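Local atomic coordinates of penicillin binding protein 2X (Streptococcus thermophilus, PDB entry 5U47), a protein that probably acts as a transpeptidase that cross-links the glycan strands of septal peptidoglycan and is inactivated by beta-lactam antibiotics. Residues V42-Y53 against A135-N146; F649-W658 against V684-L695. The protein carries 1 engineered substitution. All blocks are in the same frame, centred on the assembly; numbering follows the deposited sequence. Where two conformers were deposited one is given.

Contact 1 (V42-Y53 against A135-N146). With ACT (acetate ion), chain C.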
loop_
_atom_site.group_PDB
_atom_site.type_symbol
_atom_site.label_atom_id
_atom_site.label_comp_id
_atom_site.label_asym_id
_atom_site.label_seq_id
_atom_site.Cartn_x
_atom_site.Cartn_y
_atom_site.Cartn_z
ATOM N N VAL A 42 -10.882 10.571 9.326
ATOM C CA VAL A 42 -10.011 9.828 10.254
ATOM C C VAL A 42 -10.067 8.320 10.010
ATOM O O VAL A 42 -11.166 7.740 9.940
ATOM C CB VAL A 42 -10.357 10.138 11.726
ATOM C CG1 VAL A 42 -9.515 9.288 12.690
ATOM C CG2 VAL A 42 -10.154 11.621 12.021
ATOM N N LEU A 43 -8.891 7.714 9.818
ATOM C CA LEU A 43 -8.764 6.256 9.641
ATOM C C LEU A 43 -8.165 5.575 10.864
ATOM O O LEU A 43 -8.543 4.434 11.182
ATOM C CB LEU A 43 -7.935 5.899 8.406
ATOM C CG LEU A 43 -8.366 6.529 7.084
ATOM C CD1 LEU A 43 -7.511 6.009 5.931
ATOM C CD2 LEU A 43 -9.857 6.312 6.813
ATOM N N ALA A 44 -7.223 6.261 11.522
ATOM C CA ALA A 44 -6.594 5.779 12.747
ATOM C C ALA A 44 -6.131 6.981 13.577
ATOM O O ALA A 44 -5.475 7.884 13.056
ATOM C CB ALA A 44 -5.398 4.866 12.457
ATOM N N GLU A 45 -6.470 6.984 14.857
ATOM C CA GLU A 45 -6.077 8.065 15.732
ATOM C C GLU A 45 -5.952 7.585 17.160
ATOM O O GLU A 45 -6.556 6.570 17.551
ATOM C CB GLU A 45 -7.073 9.238 15.669
ATOM C CG GLU A 45 -8.475 8.921 16.187
ATOM C CD GLU A 45 -9.388 10.160 16.280
ATOM O OE1 GLU A 45 -8.930 11.300 16.038
ATOM O OE2 GLU A 45 -10.580 9.989 16.595
ATOM N N ASP A 46 -5.161 8.329 17.927
ATOM C CA ASP A 46 -4.971 8.042 19.343
ATOM C C ASP A 46 -6.206 8.400 20.141
ATOM O O ASP A 46 -6.909 9.346 19.813
ATOM C CB ASP A 46 -3.779 8.834 19.930
ATOM C CG ASP A 46 -2.439 8.234 19.582
ATOM O OD1 ASP A 46 -2.411 7.314 18.733
ATOM O OD2 ASP A 46 -1.396 8.680 20.171
ATOM N N SER A 47 -6.445 7.618 21.188
ATOM C CA SER A 47 -7.532 7.830 22.129
ATOM C C SER A 47 -6.973 7.623 23.539
ATOM O O SER A 47 -6.384 6.571 23.840
ATOM C CB SER A 47 -8.661 6.851 21.847
ATOM O OG SER A 47 -9.637 6.862 22.844
ATOM N N THR A 48 -7.147 8.635 24.382
ATOM C CA THR A 48 -6.653 8.608 25.760
ATOM C C THR A 48 -7.788 8.364 26.732
ATOM O O THR A 48 -8.835 9.004 26.656
ATOM C CB THR A 48 -6.027 9.955 26.142
ATOM O OG1 THR A 48 -5.067 10.326 25.172
ATOM C CG2 THR A 48 -5.331 9.883 27.506
ATOM N N SER A 49 -7.576 7.420 27.631
ATOM C CA SER A 49 -8.521 7.139 28.702
ATOM C C SER A 49 -7.675 7.129 29.993
ATOM O O SER A 49 -6.441 7.246 29.944
ATOM C CB SER A 49 -9.288 5.849 28.461
ATOM O OG SER A 49 -8.422 4.746 28.481
ATOM N N TYR A 50 -8.319 7.014 31.136
ATOM C CA TYR A 50 -7.596 7.138 32.404
ATOM C C TYR A 50 -7.899 6.060 33.416
ATOM O O TYR A 50 -9.004 5.510 33.441
ATOM C CB TYR A 50 -7.899 8.495 33.009
ATOM C CG TYR A 50 -7.472 9.647 32.147
ATOM C CD1 TYR A 50 -8.302 10.133 31.143
ATOM C CD2 TYR A 50 -6.245 10.260 32.338
ATOM C CE1 TYR A 50 -7.913 11.194 30.341
ATOM C CE2 TYR A 50 -5.849 11.338 31.551
ATOM C CZ TYR A 50 -6.689 11.793 30.551
ATOM O OH TYR A 50 -6.314 12.858 29.761
ATOM N N SER A 51 -6.891 5.768 34.238
ATOM C CA SER A 51 -6.984 4.792 35.307
ATOM C C SER A 51 -6.812 5.555 36.607
ATOM O O SER A 51 -5.836 6.318 36.762
ATOM C CB SER A 51 -5.901 3.720 35.201
ATOM O OG SER A 51 -6.059 2.939 34.034
ATOM N N ILE A 52 -7.747 5.337 37.536
ATOM C CA ILE A 52 -7.753 6.053 38.817
ATOM C C ILE A 52 -6.992 5.280 39.903
ATOM O O ILE A 52 -7.121 4.061 40.024
ATOM C CB ILE A 52 -9.202 6.414 39.273
ATOM C CG1 ILE A 52 -9.162 7.372 40.469
ATOM C CG2 ILE A 52 -10.039 5.170 39.589
ATOM C CD1 ILE A 52 -10.527 7.891 40.886
ATOM N N TYR A 53 -6.192 6.009 40.675
ATOM C CA TYR A 53 -5.412 5.441 41.777
ATOM C C TYR A 53 -5.601 6.265 43.031
ATOM O O TYR A 53 -5.956 7.443 42.966
ATOM C CB TYR A 53 -3.919 5.419 41.443
ATOM C CG TYR A 53 -3.584 4.553 40.265
ATOM C CD1 TYR A 53 -3.679 5.053 38.962
ATOM C CD2 TYR A 53 -3.165 3.240 40.440
ATOM C CE1 TYR A 53 -3.381 4.261 37.868
ATOM C CE2 TYR A 53 -2.860 2.441 39.352
ATOM C CZ TYR A 53 -2.973 2.954 38.062
ATOM O OH TYR A 53 -2.673 2.162 36.972
ATOM N N ALA A 135 -5.427 10.140 42.014
ATOM C CA ALA A 135 -4.655 10.498 40.830
ATOM C C ALA A 135 -5.085 9.697 39.622
ATOM O O ALA A 135 -5.746 8.664 39.750
ATOM C CB ALA A 135 -3.163 10.319 41.104
ATOM N N PHE A 136 -4.699 10.171 38.442
ATOM C CA PHE A 136 -5.080 9.513 37.190
ATOM C C PHE A 136 -3.879 9.318 36.274
ATOM O O PHE A 136 -3.078 10.244 36.107
ATOM C CB PHE A 136 -6.141 10.340 36.476
ATOM C CG PHE A 136 -7.426 10.481 37.250
ATOM C CD1 PHE A 136 -8.445 9.553 37.105
ATOM C CD2 PHE A 136 -7.615 11.548 38.126
ATOM C CE1 PHE A 136 -9.636 9.681 37.810
ATOM C CE2 PHE A 136 -8.800 11.681 38.837
ATOM C CZ PHE A 136 -9.812 10.747 38.674
ATOM N N GLU A 137 -3.748 8.110 35.710
ATOM C CA GLU A 137 -2.676 7.808 34.754
ATOM C C GLU A 137 -3.327 7.603 33.387
ATOM O O GLU A 137 -4.323 6.867 33.250
ATOM C CB GLU A 137 -1.856 6.570 35.165
ATOM C CG GLU A 137 -0.614 6.238 34.293
ATOM C CD GLU A 137 0.576 7.220 34.418
ATOM O OE1 GLU A 137 0.521 8.151 35.252
ATOM O OE2 GLU A 137 1.590 7.057 33.667
ATOM N N ALA A 138 -2.771 8.287 32.395
ATOM C CA ALA A 138 -3.245 8.206 31.024
ATOM C C ALA A 138 -2.809 6.898 30.380
ATOM O O ALA A 138 -1.682 6.442 30.577
ATOM C CB ALA A 138 -2.716 9.375 30.212
ATOM N N THR A 139 -3.728 6.287 29.640
ATOM C CA THR A 139 -3.446 5.079 28.879
ATOM C C THR A 139 -3.979 5.353 27.472
ATOM O O THR A 139 -5.158 5.683 27.288
ATOM C CB THR A 139 -4.101 3.823 29.474
ATOM O OG1 THR A 139 -5.517 4.007 29.534
ATOM C CG2 THR A 139 -3.560 3.541 30.863
ATOM N N THR A 140 -3.106 5.207 26.488
ATOM C CA THR A 140 -3.455 5.503 25.120
ATOM C C THR A 140 -3.697 4.244 24.323
ATOM O O THR A 140 -2.914 3.293 24.414
ATOM C CB THR A 140 -2.317 6.304 24.470
ATOM O OG1 THR A 140 -2.130 7.504 25.211
ATOM C CG2 THR A 140 -2.635 6.660 23.058
ATOM N N SER A 141 -4.788 4.236 23.557
ATOM C CA SER A 141 -5.070 3.147 22.625
ATOM C C SER A 141 -5.261 3.748 21.226
ATOM O O SER A 141 -5.476 4.955 21.069
ATOM C CB SER A 141 -6.309 2.356 23.056
ATOM O OG SER A 141 -7.438 3.203 23.079
ATOM N N ARG A 142 -5.162 2.905 20.213
ATOM C CA ARG A 142 -5.318 3.339 18.835
ATOM C C ARG A 142 -6.743 2.998 18.409
ATOM O O ARG A 142 -7.166 1.866 18.566
ATOM C CB ARG A 142 -4.311 2.604 17.969
ATOM C CG ARG A 142 -4.111 3.154 16.570
ATOM C CD ARG A 142 -3.411 4.514 16.592
ATOM N NE ARG A 142 -2.835 4.837 15.297
ATOM C CZ ARG A 142 -2.424 6.048 14.919
ATOM N NH1 ARG A 142 -2.524 7.124 15.729
ATOM N NH2 ARG A 142 -1.901 6.194 13.725
ATOM N N MET A 143 -7.465 3.987 17.888
ATOM C CA MET A 143 -8.856 3.825 17.451
ATOM C C MET A 143 -8.925 3.789 15.912
ATOM O O MET A 143 -8.276 4.597 15.254
ATOM C CB MET A 143 -9.690 4.997 17.993
ATOM C CG MET A 143 -11.136 5.023 17.519
ATOM S SD MET A 143 -12.041 6.490 18.037
ATOM C CE MET A 143 -13.560 6.223 17.121
ATOM N N TYR A 144 -9.734 2.876 15.361
ATOM C CA TYR A 144 -9.894 2.698 13.907
ATOM C C TYR A 144 -11.399 2.842 13.670
ATOM O O TYR A 144 -12.130 1.844 13.641
ATOM C CB TYR A 144 -9.349 1.322 13.469
ATOM C CG TYR A 144 -7.859 1.166 13.684
ATOM C CD1 TYR A 144 -7.350 0.714 14.900
ATOM C CD2 TYR A 144 -6.946 1.504 12.669
ATOM C CE1 TYR A 144 -5.976 0.577 15.093
ATOM C CE2 TYR A 144 -5.581 1.372 12.856
ATOM C CZ TYR A 144 -5.100 0.907 14.065
ATOM O OH TYR A 144 -3.730 0.809 14.245
ATOM N N PRO A 145 -11.870 4.087 13.498
ATOM C CA PRO A 145 -13.315 4.387 13.480
ATOM C C PRO A 145 -14.165 3.715 12.421
ATOM O O PRO A 145 -15.382 3.559 12.632
ATOM C CB PRO A 145 -13.366 5.903 13.248
ATOM C CG PRO A 145 -11.992 6.403 13.523
ATOM C CD PRO A 145 -11.060 5.292 13.245
ATOM N N ASN A 146 -13.545 3.342 11.298
ATOM C CA ASN A 146 -14.267 2.721 10.199
ATOM C C ASN A 146 -14.423 1.194 10.309
ATOM O O ASN A 146 -15.026 0.586 9.433
ATOM C CB ASN A 146 -13.616 3.111 8.874
ATOM C CG ASN A 146 -13.635 4.608 8.652
ATOM O OD1 ASN A 146 -14.664 5.187 8.320
ATOM N ND2 ASN A 146 -12.503 5.236 8.846
HETATM C C ACT C . -5.220 11.801 22.268
HETATM O O ACT C . -4.513 12.470 21.477
HETATM O OXT ACT C . -4.871 10.668 22.674
HETATM C CH3 ACT C . -6.524 12.377 22.743
HETATM O O HOH W 1 -10.720 3.186 10.376
HETATM O O HOH W 2 -7.180 4.459 25.998
HETATM O O HOH W 3 -7.247 3.311 31.369
#
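Asp-46 and Arg-142 face each other on neighbouring antiparallel strands, 45-53 and 135-143, of a mixed sheet. The pair lies in the N-terminal dimerisation domain of the penicillin-binding protein. Backbone hydrogen bonds join every second pair from Glu-45 with Met-143 to Tyr-53 with Ala-135.

The two ends are tightly packed. At one, Arg-142 NH1 forms a salt bridge with Asp-46 OD1 at 3.0 Å. The donor comes from above the carboxylate plane, and the carboxylate and guanidinium planes are 73° apart. The arginine chain starts with CG anti to the backbone N (chi1 -167°) and bends at chi2 (69°), which turns the guanidinium back over Ala-44 and Glu-45. Its partners beyond the two strands include Glu-177, by a salt bridge from NE, and the carbonyl of Gly-33, by a hydrogen bond from NH1. Asp-46 OD2 accepts from the backbone N of Arg-32. These bonds probably keep both charges fixed. Next to them, Ala-44 CB packs on Tyr-144 CE2 at 3.5 Å. At the other end Ile-52 and Phe-136 lie side by side, with Ile-52 CG1 3.6 Å from Phe-136 CE1; helix 116-128 also touches this phenylalanine.

The middle is looser and wetter. Thr-48 OG1 donates to an acetate ion, probably from the crystallisation liquor. On the face of Ser-49 and Thr-139, one water joins Ser-51 OG to Thr-139 OG1. A second water donates to Ser-47 O and Thr-139 O. It accepts from Ser-49 OG at 2.8 Å and from Ser-141 OG at 3.2 Å.

Contact 2 (F649-W658 against V684-L695)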
loop_
_atom_site.group_PDB
_atom_site.type_symbol
_atom_site.label_atom_id
_atom_site.label_comp_id
_atom_site.label_asym_id
_atom_site.label_seq_id
_atom_site.Cartn_x
_atom_site.Cartn_y
_atom_site.Cartn_z
ATOM N N PHE A 649 26.516 -1.165 -11.363
ATOM C CA PHE A 649 25.762 -0.410 -12.364
ATOM C C PHE A 649 26.514 -0.454 -13.691
ATOM O O PHE A 649 27.523 0.232 -13.859
ATOM C CB PHE A 649 25.558 1.025 -11.829
ATOM C CG PHE A 649 24.872 1.969 -12.789
ATOM C CD1 PHE A 649 23.708 1.599 -13.448
ATOM C CD2 PHE A 649 25.358 3.254 -12.970
ATOM C CE1 PHE A 649 23.067 2.477 -14.311
ATOM C CE2 PHE A 649 24.717 4.143 -13.826
ATOM C CZ PHE A 649 23.570 3.753 -14.498
ATOM N N THR A 650 26.012 -1.269 -14.618
ATOM C CA THR A 650 26.681 -1.489 -15.906
ATOM C C THR A 650 25.847 -1.297 -17.171
ATOM O O THR A 650 26.413 -1.301 -18.264
ATOM C CB THR A 650 27.211 -2.935 -15.984
ATOM O OG1 THR A 650 26.102 -3.839 -15.915
ATOM C CG2 THR A 650 28.205 -3.230 -14.849
ATOM N N GLU A 651 24.528 -1.177 -17.040
ATOM C CA GLU A 651 23.623 -1.004 -18.192
ATOM C C GLU A 651 22.897 0.345 -18.181
ATOM O O GLU A 651 22.530 0.849 -17.117
ATOM C CB GLU A 651 22.579 -2.124 -18.213
ATOM C CG GLU A 651 23.137 -3.512 -18.501
ATOM C CD GLU A 651 22.046 -4.586 -18.593
ATOM O OE1 GLU A 651 20.919 -4.364 -18.099
ATOM O OE2 GLU A 651 22.319 -5.668 -19.160
ATOM N N LEU A 652 22.681 0.908 -19.375
ATOM C CA LEU A 652 21.998 2.180 -19.530
ATOM C C LEU A 652 20.551 2.056 -19.058
ATOM O O LEU A 652 19.845 1.128 -19.466
ATOM C CB LEU A 652 21.974 2.600 -21.001
ATOM C CG LEU A 652 21.424 3.994 -21.320
ATOM C CD1 LEU A 652 22.289 5.071 -20.680
ATOM C CD2 LEU A 652 21.394 4.173 -22.827
ATOM N N PRO A 653 20.107 2.958 -18.179
ATOM C CA PRO A 653 18.712 2.921 -17.743
ATOM C C PRO A 653 17.718 3.426 -18.777
ATOM O O PRO A 653 18.109 4.006 -19.767
ATOM C CB PRO A 653 18.676 3.932 -16.584
ATOM C CG PRO A 653 20.093 4.123 -16.170
ATOM C CD PRO A 653 20.930 3.872 -17.370
ATOM N N ASP A 654 16.434 3.197 -18.498
ATOM C CA ASP A 654 15.317 3.798 -19.238
ATOM C C ASP A 654 15.296 5.154 -18.526
ATOM O O ASP A 654 15.041 5.229 -17.328
ATOM C CB ASP A 654 14.032 2.990 -19.036
ATOM C CG ASP A 654 12.768 3.706 -19.503
ATOM O OD1 ASP A 654 12.825 4.879 -19.934
ATOM O OD2 ASP A 654 11.681 3.068 -19.402
ATOM N N MET A 655 15.631 6.211 -19.263
ATOM C CA MET A 655 15.783 7.524 -18.677
ATOM C C MET A 655 14.554 8.404 -18.881
ATOM O O MET A 655 14.595 9.609 -18.585
ATOM C CB MET A 655 17.046 8.188 -19.266
ATOM C CG MET A 655 18.338 7.424 -18.984
ATOM S SD MET A 655 19.745 8.008 -19.962
ATOM C CE MET A 655 19.935 9.647 -19.310
ATOM N N TYR A 656 13.451 7.813 -19.348
ATOM C CA TYR A 656 12.250 8.595 -19.585
ATOM C C TYR A 656 11.811 9.298 -18.295
ATOM O O TYR A 656 11.751 8.689 -17.217
ATOM C CB TYR A 656 11.107 7.751 -20.141
ATOM C CG TYR A 656 9.972 8.623 -20.635
ATOM C CD1 TYR A 656 9.026 9.154 -19.755
ATOM C CD2 TYR A 656 9.874 8.958 -21.964
ATOM C CE1 TYR A 656 8.005 9.979 -20.205
ATOM C CE2 TYR A 656 8.858 9.773 -22.425
ATOM C CZ TYR A 656 7.935 10.282 -21.540
ATOM O OH TYR A 656 6.950 11.097 -22.008
ATOM N N GLY A 657 11.525 10.585 -18.407
ATOM C CA GLY A 657 11.082 11.368 -17.247
ATOM C C GLY A 657 12.179 11.935 -16.343
ATOM O O GLY A 657 11.879 12.665 -15.406
ATOM N N TRP A 658 13.441 11.599 -16.597
ATOM C CA TRP A 658 14.547 12.172 -15.816
ATOM C C TRP A 658 14.676 13.679 -16.022
ATOM O O TRP A 658 14.520 14.178 -17.144
ATOM C CB TRP A 658 15.894 11.554 -16.214
ATOM C CG TRP A 658 16.155 10.179 -15.717
ATOM C CD1 TRP A 658 15.237 9.232 -15.393
ATOM C CD2 TRP A 658 17.433 9.551 -15.599
ATOM N NE1 TRP A 658 15.863 8.072 -15.032
ATOM C CE2 TRP A 658 17.213 8.241 -15.143
ATOM C CE3 TRP A 658 18.749 9.988 -15.791
ATOM C CZ2 TRP A 658 18.264 7.338 -14.908
ATOM C CZ3 TRP A 658 19.806 9.084 -15.542
ATOM C CH2 TRP A 658 19.550 7.784 -15.110
ATOM N N VAL A 684 13.370 14.179 -19.798
ATOM C CA VAL A 684 13.658 13.308 -20.919
ATOM C C VAL A 684 12.393 12.695 -21.529
ATOM O O VAL A 684 11.543 12.122 -20.803
ATOM C CB VAL A 684 14.596 12.177 -20.468
ATOM C CG1 VAL A 684 14.852 11.166 -21.584
ATOM C CG2 VAL A 684 15.898 12.753 -19.947
ATOM N N THR A 685 12.271 12.837 -22.848
ATOM C CA THR A 685 11.171 12.216 -23.605
ATOM C C THR A 685 11.682 11.171 -24.603
ATOM O O THR A 685 10.904 10.357 -25.074
ATOM C CB THR A 685 10.297 13.238 -24.356
ATOM O OG1 THR A 685 11.113 14.035 -25.232
ATOM C CG2 THR A 685 9.547 14.134 -23.366
ATOM N N LYS A 686 12.968 11.222 -24.948
ATOM C CA LYS A 686 13.557 10.241 -25.868
ATOM C C LYS A 686 15.055 10.129 -25.606
ATOM O O LYS A 686 15.692 11.091 -25.165
ATOM C CB LYS A 686 13.316 10.617 -27.345
ATOM C CG LYS A 686 11.852 10.753 -27.761
ATOM C CD LYS A 686 11.672 10.999 -29.252
ATOM C CE LYS A 686 12.087 9.790 -30.081
ATOM N NZ LYS A 686 11.807 9.990 -31.533
ATOM N N GLN A 687 15.606 8.944 -25.866
ATOM C CA GLN A 687 17.047 8.694 -25.722
ATOM C C GLN A 687 17.462 7.941 -26.990
ATOM O O GLN A 687 16.723 7.097 -27.466
ATOM C CB GLN A 687 17.357 7.916 -24.439
ATOM C CG GLN A 687 16.733 6.537 -24.329
ATOM C CD GLN A 687 16.880 5.991 -22.925
ATOM O OE1 GLN A 687 16.161 6.407 -22.029
ATOM N NE2 GLN A 687 17.795 5.052 -22.730
ATOM N N SER A 688 18.620 8.286 -27.546
ATOM C CA SER A 688 19.087 7.705 -28.820
ATOM C C SER A 688 19.720 6.329 -28.650
ATOM O O SER A 688 19.923 5.623 -29.628
ATOM C CB SER A 688 20.082 8.652 -29.505
ATOM O OG SER A 688 21.293 8.752 -28.750
ATOM N N VAL A 689 20.053 5.963 -27.414
ATOM C CA VAL A 689 20.595 4.633 -27.123
ATOM C C VAL A 689 19.585 3.921 -26.217
ATOM O O VAL A 689 19.180 4.472 -25.196
ATOM C CB VAL A 689 21.956 4.722 -26.425
ATOM C CG1 VAL A 689 22.486 3.320 -26.128
ATOM C CG2 VAL A 689 22.941 5.499 -27.310
ATOM N N ALA A 690 19.209 2.704 -26.588
ATOM C CA ALA A 690 18.192 1.947 -25.853
ATOM C C ALA A 690 18.626 1.530 -24.453
ATOM O O ALA A 690 19.810 1.269 -24.204
ATOM C CB ALA A 690 17.780 0.721 -26.644
ATOM N N ALA A 691 17.651 1.482 -23.538
ATOM C CA ALA A 691 17.901 1.064 -22.176
ATOM C C ALA A 691 18.456 -0.353 -22.205
ATOM O O ALA A 691 18.045 -1.170 -23.027
ATOM C CB ALA A 691 16.617 1.109 -21.369
ATOM N N GLY A 692 19.418 -0.629 -21.332
ATOM C CA GLY A 692 20.001 -1.972 -21.256
ATOM C C GLY A 692 21.314 -2.176 -22.007
ATOM O O GLY A 692 21.943 -3.220 -21.856
ATOM N N GLU A 693 21.727 -1.205 -22.820
ATOM C CA GLU A 693 22.998 -1.296 -23.537
ATOM C C GLU A 693 24.118 -1.123 -22.524
ATOM O O GLU A 693 23.959 -0.399 -21.533
ATOM C CB GLU A 693 23.097 -0.217 -24.611
ATOM C CG GLU A 693 22.084 -0.358 -25.735
ATOM C CD GLU A 693 22.372 -1.518 -26.668
ATOM O OE1 GLU A 693 23.559 -1.752 -27.013
ATOM O OE2 GLU A 693 21.395 -2.183 -27.083
ATOM N N ALA A 694 25.241 -1.790 -22.762
ATOM C CA ALA A 694 26.385 -1.708 -21.861
ATOM C C ALA A 694 26.911 -0.271 -21.734
ATOM O O ALA A 694 27.113 0.414 -22.741
ATOM C CB ALA A 694 27.504 -2.640 -22.345
ATOM N N LEU A 695 27.110 0.193 -20.500
ATOM C CA LEU A 695 27.677 1.526 -20.271
ATOM C C LEU A 695 29.125 1.615 -20.791
ATOM O O LEU A 695 29.541 2.668 -21.290
ATOM C CB LEU A 695 27.628 1.893 -18.787
ATOM C CG LEU A 695 26.213 2.074 -18.229
ATOM C CD1 LEU A 695 26.247 2.192 -16.722
ATOM C CD2 LEU A 695 25.552 3.288 -18.864
#
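Gln-687 reaches from the end of strand 684-687 into the loop 649-658 and ties the two together. Both segments belong to the second PASTA domain, where this loop leads into helix 660-670. The CB of Gln-687 points toward the loop. CG sits between the backbone N and the carbonyl carbon (chi1 61°), and the chain then runs out extended. The side chain also touches Ile-703 of strand 700-706. CD arrives 3.9 Å from both Pro-653 O and Met-655 N. At the tip, OE1 accepts from Met-655 N at 2.8 Å, on a lone pair in the carbonyl plane. NE2 gives one hydrogen to Pro-653 O at 3.2 Å and the other to Val-689 O. Both acceptors lie in the amide plane, so three bonds fix the rotation of the amide.

Backbone bonds continue on both sides of it. Leu-652 pairs with Gly-692 and Glu-693, while Gly-657 and Trp-658 pair with Val-684. Leu-652 CD2 packs on Val-689 CG1, and Phe-666 of helix 660-670 also touches Leu-652. Val-684 O lies over the centre of the Tyr-656 ring. At the other end, Leu-695 CD1 makes a CH-pi contact with Phe-649, 3.8 Å from the ring centroid and 9° off its normal.

Overall arrangement
Contact 1 and contact 2 are far apart. Their centres lie about 26 and 29 Å from the centre of the chain, on opposite sides of it. These centres are about 52 Å from each other, and the nearest atoms about 30 Å, so the contacts do not touch. They also follow one another along the chain. The transpeptidase domain, roughly 246-571, falls between them in sequence. It includes an SxxK pattern at Ser-295 and Lys-298, consistent with the active site of this family. Neither contact contains these residues. Each has a bond to that domain: Asp-270 accepts from Tyr-144 N in contact 1, and Lys-459 N donates to Asp-654 OD2 in contact 2.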